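Local structure of glycoside hydrolase family 31 (Trueperella pyogenes, 5I0F) at residues A27-I33 / Q94-L100; Q103-F109 / S121-T127. The protein probably hydrolyses cycloalternan, a cyclic glucan, as a family 31 glycoside hydrolase that works through a covalent glycosyl-enzyme intermediate. One frame throughout, in Å; residues are numbered along the deposited sequence.

Contact 1: residues A27-I33 / Q94-L100; sequences AGQSLTI and QTSIPHL
Leu31 and Leu100 meet through one methyl each, CD2 of Leu31 lying 3.9 Å from CD1 of Leu100 where the two side chains pass at a slant. Having CG anti to the backbone N in both leucines (chi1 -178° and -173°) brings these methyls together. On the same face as Leu31, Ile33 and Ile97 touch with their far ends, CD1 to CD1 at 4.1 Å, and CG2 of Thr95 rests against CB of Ile33. Thr32 points to the other face, where its CG2 sits 3.5 Å from CD of Gln94, meeting the glutamine chain obliquely. The backbones themselves pair antiparallel: Leu31 with Ile97 and Ile33 with Thr95 each exchange two N-H...O bonds. Residues 27-30 and 98-100 are loop, yet the bonding goes on. Gly28 N reaches Leu100 O at 2.7 Å, on a carbonyl lone pair, and Leu100 N binds Gln29 O. The His99 ring delivers ND1-H almost straight to Gly28 O (3.1 Å, 172°), which lies in the ring plane, although the donor stands well above the carbonyl plane. That bond implies a proton on ND1, so the imidazole serves here as a donor tying the loop ends together.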
ATOM      1  N   ALA A  27      -5.143 -12.122  31.106  1.00 35.20           N
ATOM      2  CA  ALA A  27      -5.665 -12.915  32.229  1.00 36.64           C
ATOM      3  C   ALA A  27      -7.146 -13.220  32.044  1.00 38.73           C
ATOM      4  O   ALA A  27      -7.910 -12.369  31.573  1.00 38.44           O
ATOM      5  CB  ALA A  27      -5.455 -12.179  33.546  1.00 37.88           C
ATOM      6  N   GLY A  28      -7.542 -14.443  32.390  1.00 40.24           N
ATOM      7  CA  GLY A  28      -8.941 -14.876  32.280  1.00 42.77           C
ATOM      8  C   GLY A  28      -9.403 -15.315  30.895  1.00 43.28           C
ATOM      9  O   GLY A  28     -10.518 -15.814  30.762  1.00 45.67           O
ATOM     10  N   GLN A  29      -8.574 -15.123  29.867  1.00 41.43           N
ATOM     11  CA  GLN A  29      -8.878 -15.559  28.501  1.00 41.78           C
ATOM     12  C   GLN A  29      -8.023 -16.796  28.216  1.00 39.63           C
ATOM     13  O   GLN A  29      -7.130 -17.114  28.993  1.00 37.92           O
ATOM     14  CB  GLN A  29      -8.500 -14.487  27.489  1.00 42.15           C
ATOM     15  CG  GLN A  29      -9.356 -13.239  27.482  1.00 44.60           C
ATOM     16  CD  GLN A  29      -9.114 -12.381  26.239  1.00 45.66           C
ATOM     17  OE1 GLN A  29      -8.376 -12.764  25.310  1.00 44.79           O
ATOM     18  NE2 GLN A  29      -9.734 -11.215  26.213  1.00 47.95           N
ATOM     19  N   SER A  30      -8.293 -17.472  27.099  1.00 39.40           N
ATOM     20  CA  SER A  30      -7.475 -18.612  26.693  1.00 38.38           C
ATOM     21  C   SER A  30      -6.119 -18.111  26.187  1.00 35.45           C
ATOM     22  O   SER A  30      -6.015 -16.991  25.662  1.00 33.92           O
ATOM     23  CB  SER A  30      -8.160 -19.430  25.609  1.00 40.40           C
ATOM     24  OG  SER A  30      -8.196 -18.696  24.398  1.00 42.07           O
ATOM     25  N   LEU A  31      -5.091 -18.930  26.389  1.00 33.53           N
ATOM     26  CA  LEU A  31      -3.758 -18.681  25.861  1.00 31.59           C
ATOM     27  C   LEU A  31      -3.309 -19.945  25.140  1.00 31.56           C
ATOM     28  O   LEU A  31      -3.202 -20.998  25.770  1.00 31.75           O
ATOM     29  CB  LEU A  31      -2.774 -18.359  26.990  1.00 30.70           C
ATOM     30  CG  LEU A  31      -1.343 -18.040  26.549  1.00 30.14           C
ATOM     31  CD1 LEU A  31      -1.328 -16.847  25.595  1.00 29.87           C
ATOM     32  CD2 LEU A  31      -0.398 -17.810  27.723  1.00 29.60           C
ATOM     33  N   THR A  32      -3.045 -19.836  23.836  1.00 31.17           N
ATOM     34  CA  THR A  32      -2.496 -20.929  23.031  1.00 30.59           C
ATOM     35  C   THR A  32      -0.985 -20.764  22.970  1.00 29.60           C
ATOM     36  O   THR A  32      -0.495 -19.670  22.691  1.00 28.61           O
ATOM     37  CB  THR A  32      -3.074 -20.910  21.604  1.00 31.59           C
ATOM     38  OG1 THR A  32      -4.490 -21.026  21.690  1.00 33.21           O
ATOM     39  CG2 THR A  32      -2.552 -22.051  20.763  1.00 31.62           C
ATOM     40  N   ILE A  33      -0.261 -21.856  23.220  1.00 28.74           N
ATOM     41  CA  ILE A  33       1.197 -21.842  23.276  1.00 27.86           C
ATOM     42  C   ILE A  33       1.743 -22.760  22.190  1.00 27.78           C
ATOM     43  O   ILE A  33       1.480 -23.963  22.217  1.00 28.51           O
ATOM     44  CB  ILE A  33       1.694 -22.336  24.648  1.00 28.31           C
ATOM     45  CG1 ILE A  33       1.132 -21.443  25.759  1.00 29.21           C
ATOM     46  CG2 ILE A  33       3.216 -22.324  24.701  1.00 28.21           C
ATOM     47  CD1 ILE A  33       1.326 -21.990  27.144  1.00 30.21           C
ATOM     48  N   GLN A  94       1.659 -27.786  20.030  1.00 30.02           N
ATOM     49  CA  GLN A  94       0.729 -26.830  20.619  1.00 30.86           C
ATOM     50  C   GLN A  94       0.058 -27.362  21.883  1.00 31.27           C
ATOM     51  O   GLN A  94      -0.208 -28.556  22.012  1.00 31.23           O
ATOM     52  CB  GLN A  94      -0.329 -26.435  19.584  1.00 32.58           C
ATOM     53  CG  GLN A  94      -1.235 -25.300  20.003  1.00 33.97           C
ATOM     54  CD  GLN A  94      -2.370 -25.073  19.023  1.00 36.17           C
ATOM     55  OE1 GLN A  94      -2.207 -24.379  18.026  1.00 37.15           O
ATOM     56  NE2 GLN A  94      -3.532 -25.658  19.312  1.00 37.58           N
ATOM     57  N   THR A  95      -0.185 -26.452  22.814  1.00 31.36           N
ATOM     58  CA  THR A  95      -1.064 -26.686  23.945  1.00 33.42           C
ATOM     59  C   THR A  95      -1.812 -25.385  24.198  1.00 34.13           C
ATOM     60  O   THR A  95      -1.547 -24.389  23.533  1.00 33.60           O
ATOM     61  CB  THR A  95      -0.267 -27.140  25.198  1.00 33.68           C
ATOM     62  OG1 THR A  95      -1.174 -27.531  26.234  1.00 35.49           O
ATOM     63  CG2 THR A  95       0.682 -26.034  25.729  1.00 32.73           C
ATOM     64  N   SER A  96      -2.743 -25.391  25.145  1.00 36.39           N
ATOM     65  CA  SER A  96      -3.403 -24.157  25.573  1.00 38.11           C
ATOM     66  C   SER A  96      -3.778 -24.165  27.051  1.00 39.57           C
ATOM     67  O   SER A  96      -3.795 -25.216  27.706  1.00 39.54           O
ATOM     68  CB  SER A  96      -4.629 -23.852  24.711  1.00 39.94           C
ATOM     69  OG  SER A  96      -5.546 -24.926  24.748  1.00 43.15           O
ATOM     70  N   ILE A  97      -4.012 -22.961  27.565  1.00 40.15           N
ATOM     71  CA  ILE A  97      -4.510 -22.739  28.920  1.00 43.52           C
ATOM     72  C   ILE A  97      -5.847 -22.029  28.729  1.00 44.85           C
ATOM     73  O   ILE A  97      -5.851 -20.904  28.257  1.00 44.01           O
ATOM     74  CB  ILE A  97      -3.545 -21.860  29.745  1.00 43.12           C
ATOM     75  CG1 ILE A  97      -2.151 -22.495  29.798  1.00 42.58           C
ATOM     76  CG2 ILE A  97      -4.101 -21.652  31.155  1.00 44.82           C
ATOM     77  CD1 ILE A  97      -1.071 -21.604  30.387  1.00 41.26           C
ATOM     78  N   PRO A  98      -6.984 -22.688  29.052  1.00 48.30           N
ATOM     79  CA  PRO A  98      -8.313 -22.107  28.741  1.00 49.68           C
ATOM     80  C   PRO A  98      -8.711 -20.817  29.483  1.00 49.76           C
ATOM     81  O   PRO A  98      -9.529 -20.043  28.959  1.00 50.15           O
ATOM     82  CB  PRO A  98      -9.288 -23.242  29.090  1.00 52.69           C
ATOM     83  CG  PRO A  98      -8.537 -24.112  30.045  1.00 53.29           C
ATOM     84  CD  PRO A  98      -7.102 -24.040  29.631  1.00 50.51           C
ATOM     85  N   HIS A  99      -8.163 -20.598  30.678  1.00 49.54           N
ATOM     86  CA  HIS A  99      -8.471 -19.411  31.494  1.00 49.81           C
ATOM     87  C   HIS A  99      -7.224 -18.995  32.248  1.00 46.94           C
ATOM     88  O   HIS A  99      -6.935 -19.515  33.321  1.00 48.25           O
ATOM     89  CB  HIS A  99      -9.610 -19.708  32.480  1.00 53.78           C
ATOM     90  CG  HIS A  99     -10.958 -19.793  31.833  1.00 56.72           C
ATOM     91  ND1 HIS A  99     -11.540 -18.721  31.189  1.00 56.79           N
ATOM     92  CD2 HIS A  99     -11.837 -20.819  31.727  1.00 59.80           C
ATOM     93  CE1 HIS A  99     -12.721 -19.081  30.716  1.00 59.23           C
ATOM     94  NE2 HIS A  99     -12.924 -20.350  31.027  1.00 61.17           N
ATOM     95  N   LEU A 100      -6.485 -18.060  31.669  1.00 43.86           N
ATOM     96  CA  LEU A 100      -5.133 -17.764  32.129  1.00 41.80           C
ATOM     97  C   LEU A 100      -5.144 -17.109  33.505  1.00 42.32           C
ATOM     98  O   LEU A 100      -5.756 -16.058  33.672  1.00 41.20           O
ATOM     99  CB  LEU A 100      -4.438 -16.837  31.134  1.00 39.39           C
ATOM    100  CG  LEU A 100      -2.955 -16.560  31.388  1.00 37.83           C
ATOM    101  CD1 LEU A 100      -2.114 -17.812  31.175  1.00 37.75           C
ATOM    102  CD2 LEU A 100      -2.500 -15.426  30.476  1.00 36.87           C
TER

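Contact 2: residues Q103-F109 / S121-T127; sequences QDATYYF and SESFPLT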
ATOM      1  N   GLN A 103      -1.422 -14.303  37.325  1.00 44.23           N
ATOM      2  CA  GLN A 103      -0.198 -14.443  38.120  1.00 44.49           C
ATOM      3  C   GLN A 103       0.962 -14.498  37.137  1.00 41.01           C
ATOM      4  O   GLN A 103       0.847 -15.133  36.079  1.00 40.25           O
ATOM      5  CB  GLN A 103      -0.225 -15.727  38.960  1.00 48.04           C
ATOM      6  CG  GLN A 103      -1.443 -15.907  39.856  1.00 51.96           C
ATOM      7  CD  GLN A 103      -1.466 -17.252  40.576  1.00 56.62           C
ATOM      8  OE1 GLN A 103      -0.515 -18.031  40.500  1.00 58.59           O
ATOM      9  NE2 GLN A 103      -2.562 -17.529  41.290  1.00 60.37           N
ATOM     10  N   ASP A 104       2.063 -13.828  37.459  1.00 39.42           N
ATOM     11  CA  ASP A 104       3.248 -13.901  36.618  1.00 37.99           C
ATOM     12  C   ASP A 104       3.918 -15.271  36.751  1.00 38.56           C
ATOM     13  O   ASP A 104       3.822 -15.929  37.788  1.00 38.77           O
ATOM     14  CB  ASP A 104       4.241 -12.795  36.951  1.00 39.06           C
ATOM     15  CG  ASP A 104       3.713 -11.418  36.617  1.00 39.17           C
ATOM     16  OD1 ASP A 104       2.678 -11.318  35.918  1.00 37.23           O
ATOM     17  OD2 ASP A 104       4.335 -10.438  37.070  1.00 40.34           O
ATOM     18  N   ALA A 105       4.571 -15.686  35.674  1.00 37.01           N
ATOM     19  CA  ALA A 105       5.164 -17.018  35.590  1.00 37.35           C
ATOM     20  C   ALA A 105       6.343 -17.007  34.645  1.00 36.10           C
ATOM     21  O   ALA A 105       6.649 -15.996  34.004  1.00 35.05           O
ATOM     22  CB  ALA A 105       4.114 -18.020  35.114  1.00 36.56           C
ATOM     23  N   THR A 106       6.992 -18.154  34.556  1.00 36.44           N
ATOM     24  CA  THR A 106       7.994 -18.389  33.544  1.00 36.08           C
ATOM     25  C   THR A 106       7.649 -19.732  32.887  1.00 33.93           C
ATOM     26  O   THR A 106       6.986 -20.567  33.508  1.00 34.50           O
ATOM     27  CB  THR A 106       9.406 -18.343  34.173  1.00 38.88           C
ATOM     28  OG1 THR A 106      10.378 -18.340  33.133  1.00 42.72           O
ATOM     29  CG2 THR A 106       9.664 -19.514  35.058  1.00 39.97           C
ATOM     30  N   TYR A 107       8.055 -19.937  31.641  1.00 31.52           N
ATOM     31  CA  TYR A 107       7.825 -21.235  30.992  1.00 30.58           C
ATOM     32  C   TYR A 107       8.990 -21.638  30.115  1.00 29.94           C
ATOM     33  O   TYR A 107       9.782 -20.803  29.689  1.00 29.79           O
ATOM     34  CB  TYR A 107       6.488 -21.272  30.199  1.00 29.45           C
ATOM     35  CG  TYR A 107       6.403 -20.275  29.062  1.00 28.75           C
ATOM     36  CD1 TYR A 107       6.005 -18.963  29.286  1.00 28.68           C
ATOM     37  CD2 TYR A 107       6.738 -20.643  27.757  1.00 27.81           C
ATOM     38  CE1 TYR A 107       5.958 -18.039  28.244  1.00 28.01           C
ATOM     39  CE2 TYR A 107       6.688 -19.728  26.709  1.00 27.50           C
ATOM     40  CZ  TYR A 107       6.289 -18.425  26.951  1.00 27.52           C
ATOM     41  OH  TYR A 107       6.259 -17.506  25.916  1.00 26.80           O
ATOM     42  N   TYR A 108       9.100 -22.946  29.892  1.00 29.71           N
ATOM     43  CA  TYR A 108      10.091 -23.499  28.989  1.00 28.74           C
ATOM     44  C   TYR A 108       9.567 -24.783  28.372  1.00 27.30           C
ATOM     45  O   TYR A 108       8.566 -25.340  28.834  1.00 27.00           O
ATOM     46  CB  TYR A 108      11.427 -23.706  29.705  1.00 30.64           C
ATOM     47  CG  TYR A 108      11.468 -24.828  30.740  1.00 32.58           C
ATOM     48  CD1 TYR A 108      11.803 -26.124  30.373  1.00 32.56           C
ATOM     49  CD2 TYR A 108      11.198 -24.574  32.093  1.00 34.79           C
ATOM     50  CE1 TYR A 108      11.849 -27.149  31.314  1.00 35.15           C
ATOM     51  CE2 TYR A 108      11.241 -25.592  33.038  1.00 36.47           C
ATOM     52  CZ  TYR A 108      11.571 -26.870  32.635  1.00 36.62           C
ATOM     53  OH  TYR A 108      11.610 -27.883  33.539  1.00 39.59           O
ATOM     54  N   PHE A 109      10.243 -25.236  27.330  1.00 26.26           N
ATOM     55  CA  PHE A 109       9.836 -26.419  26.585  1.00 26.22           C
ATOM     56  C   PHE A 109      10.886 -27.506  26.689  1.00 27.02           C
ATOM     57  O   PHE A 109      12.069 -27.208  26.787  1.00 27.69           O
ATOM     58  CB  PHE A 109       9.623 -26.066  25.125  1.00 25.32           C
ATOM     59  CG  PHE A 109       8.603 -24.985  24.920  1.00 25.57           C
ATOM     60  CD1 PHE A 109       7.244 -25.299  24.854  1.00 25.92           C
ATOM     61  CD2 PHE A 109       8.989 -23.662  24.818  1.00 25.44           C
ATOM     62  CE1 PHE A 109       6.302 -24.297  24.661  1.00 25.62           C
ATOM     63  CE2 PHE A 109       8.056 -22.660  24.654  1.00 25.67           C
ATOM     64  CZ  PHE A 109       6.710 -22.977  24.570  1.00 25.53           C
ATOM     65  N   SER A 121      14.462 -25.717  25.900  1.00 31.36           N
ATOM     66  CA  SER A 121      14.546 -24.324  25.473  1.00 31.39           C
ATOM     67  C   SER A 121      15.072 -23.434  26.591  1.00 33.23           C
ATOM     68  O   SER A 121      15.236 -23.872  27.732  1.00 33.92           O
ATOM     69  CB  SER A 121      13.162 -23.832  25.037  1.00 29.95           C
ATOM     70  OG  SER A 121      12.279 -23.649  26.139  1.00 28.98           O
ATOM     71  N   GLU A 122      15.329 -22.182  26.250  1.00 35.19           N
ATOM     72  CA  GLU A 122      15.492 -21.122  27.254  1.00 37.39           C
ATOM     73  C   GLU A 122      14.186 -20.926  28.039  1.00 35.79           C
ATOM     74  O   GLU A 122      13.104 -21.433  27.673  1.00 33.14           O
ATOM     75  CB  GLU A 122      15.954 -19.788  26.623  1.00 41.32           C
ATOM     76  CG  GLU A 122      15.238 -19.383  25.329  1.00 43.51           C
ATOM     77  CD  GLU A 122      15.228 -17.883  25.005  1.00 47.36           C
ATOM     78  OE1 GLU A 122      14.959 -17.041  25.896  1.00 51.35           O
ATOM     79  OE2 GLU A 122      15.443 -17.537  23.816  1.00 50.29           O
ATOM     80  N   SER A 123      14.302 -20.186  29.126  1.00 36.33           N
ATOM     81  CA  SER A 123      13.149 -19.767  29.902  1.00 36.05           C
ATOM     82  C   SER A 123      12.524 -18.497  29.305  1.00 34.89           C
ATOM     83  O   SER A 123      13.246 -17.590  28.897  1.00 35.92           O
ATOM     84  CB  SER A 123      13.588 -19.509  31.326  1.00 38.16           C
ATOM     85  OG  SER A 123      12.476 -19.124  32.069  1.00 39.90           O
ATOM     86  N   PHE A 124      11.191 -18.442  29.270  1.00 32.86           N
ATOM     87  CA  PHE A 124      10.443 -17.283  28.781  1.00 31.91           C
ATOM     88  C   PHE A 124       9.506 -16.711  29.860  1.00 32.38           C
ATOM     89  O   PHE A 124       8.893 -17.471  30.603  1.00 31.63           O
ATOM     90  CB  PHE A 124       9.587 -17.694  27.576  1.00 30.38           C
ATOM     91  CG  PHE A 124      10.386 -18.163  26.385  1.00 29.82           C
ATOM     92  CD1 PHE A 124      10.856 -17.256  25.443  1.00 30.50           C
ATOM     93  CD2 PHE A 124      10.654 -19.518  26.193  1.00 29.80           C
ATOM     94  CE1 PHE A 124      11.592 -17.685  24.343  1.00 30.35           C
ATOM     95  CE2 PHE A 124      11.365 -19.951  25.086  1.00 29.41           C
ATOM     96  CZ  PHE A 124      11.837 -19.039  24.163  1.00 30.03           C
ATOM     97  N   PRO A 125       9.354 -15.374  29.913  1.00 32.69           N
ATOM     98  CA  PRO A 125       8.436 -14.783  30.872  1.00 33.34           C
ATOM     99  C   PRO A 125       6.974 -14.848  30.420  1.00 32.27           C
ATOM    100  O   PRO A 125       6.681 -14.690  29.236  1.00 31.70           O
ATOM    101  CB  PRO A 125       8.898 -13.331  30.929  1.00 34.32           C
ATOM    102  CG  PRO A 125       9.374 -13.058  29.545  1.00 33.94           C
ATOM    103  CD  PRO A 125       9.994 -14.342  29.075  1.00 33.56           C
ATOM    104  N   LEU A 126       6.076 -15.051  31.377  1.00 32.48           N
ATOM    105  CA  LEU A 126       4.647 -14.919  31.168  1.00 32.09           C
ATOM    106  C   LEU A 126       4.125 -13.867  32.154  1.00 32.69           C
ATOM    107  O   LEU A 126       4.163 -14.081  33.380  1.00 33.77           O
ATOM    108  CB  LEU A 126       3.957 -16.262  31.386  1.00 32.67           C
ATOM    109  CG  LEU A 126       2.436 -16.323  31.197  1.00 32.91           C
ATOM    110  CD1 LEU A 126       2.041 -15.820  29.820  1.00 32.36           C
ATOM    111  CD2 LEU A 126       1.927 -17.735  31.426  1.00 33.54           C
ATOM    112  N   THR A 127       3.689 -12.722  31.630  1.00 31.54           N
ATOM    113  CA  THR A 127       3.170 -11.627  32.457  1.00 32.42           C
ATOM    114  C   THR A 127       1.806 -11.221  31.919  1.00 31.32           C
ATOM    115  O   THR A 127       1.709 -10.346  31.062  1.00 30.45           O
ATOM    116  CB  THR A 127       4.103 -10.418  32.474  1.00 33.93           C
ATOM    117  OG1 THR A 127       4.334  -9.982  31.138  1.00 34.68           O
ATOM    118  CG2 THR A 127       5.430 -10.770  33.105  1.00 35.37           C
TER
HETATM  119  O   HOH W   1       7.238 -14.992  26.581  1.00 29.63           O
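Tyr107 and Phe124 face each other as a hydrogen-bonded antiparallel pair, and their side chains lean the same way. The aromatic contact is chiefly CH-pi: CB of Phe124 sits over one face of the Tyr107 ring, 3.7 Å from its centroid and displaced toward the rim. The two rings are only 23° from parallel but slid so far apart that they barely overlap. Tyr107 reaches this place with CG between its backbone N and carbonyl carbon (chi1 62°), which lays the ring across the partner strand; CB of Leu126 then meets the ring edge, 4.0 Å from CD1 of Tyr107. Ala105 CB packs on the same Leu126 CB.

Among the backbone bonds, Ala105 pairs with Leu126 and Tyr107 with Phe124, two each. Phe124 O takes a second donor, the hydroxyl OG1 of Thr106 at 3.1 Å, which comes in from well above the carbonyl plane while Tyr107 N lies in it. Ser121 changes the pattern at the far end: its OG stands in for a backbone carbonyl, accepting from Phe109 N at 2.8 Å and donating to Glu122 O, while Ser121 N binds Phe109 O.

One water links Tyr107 OH (2.8 Å) to Pro125 O (2.7 Å), spanning the strands on the aromatic face. The same hydroxyl is hydrogen-bonded to His4 NE2, and the His4 ring packs against Tyr107, Phe109 and Phe124.

The pairing belongs to the beta hairpin of strands 105-113 and 118-126. Strand 41-49 runs along the other edge of strand 105-113, with Tyr108 stacked on Phe47, while Phe109 and Leu126 reach side chains of strand 31-37.

Contact 1 and contact 2 lie about 14 Å apart, centre to centre, in one curled antiparallel sheet of the N-terminal part of the enzyme. Along the chain they come in series: strand 31-37 pairs back with strand 91-97, and the hairpin of strands 105-113 and 118-126 follows. Their inner faces meet directly, Ile33 CG2 lying 3.6 Å from Phe109 CZ and Leu31 CD2 3.8 Å from Leu126 CD1. The hairpin therefore shares an apolar core with the 31-37/91-97 pair, consistent with a compact beta-sandwich-like domain. Both are structural packing, centred about 34 and 37 Å respectively from the chain's centre; the chain between strands 54-62 and 91-97 carries His78, which lines the glycan pocket.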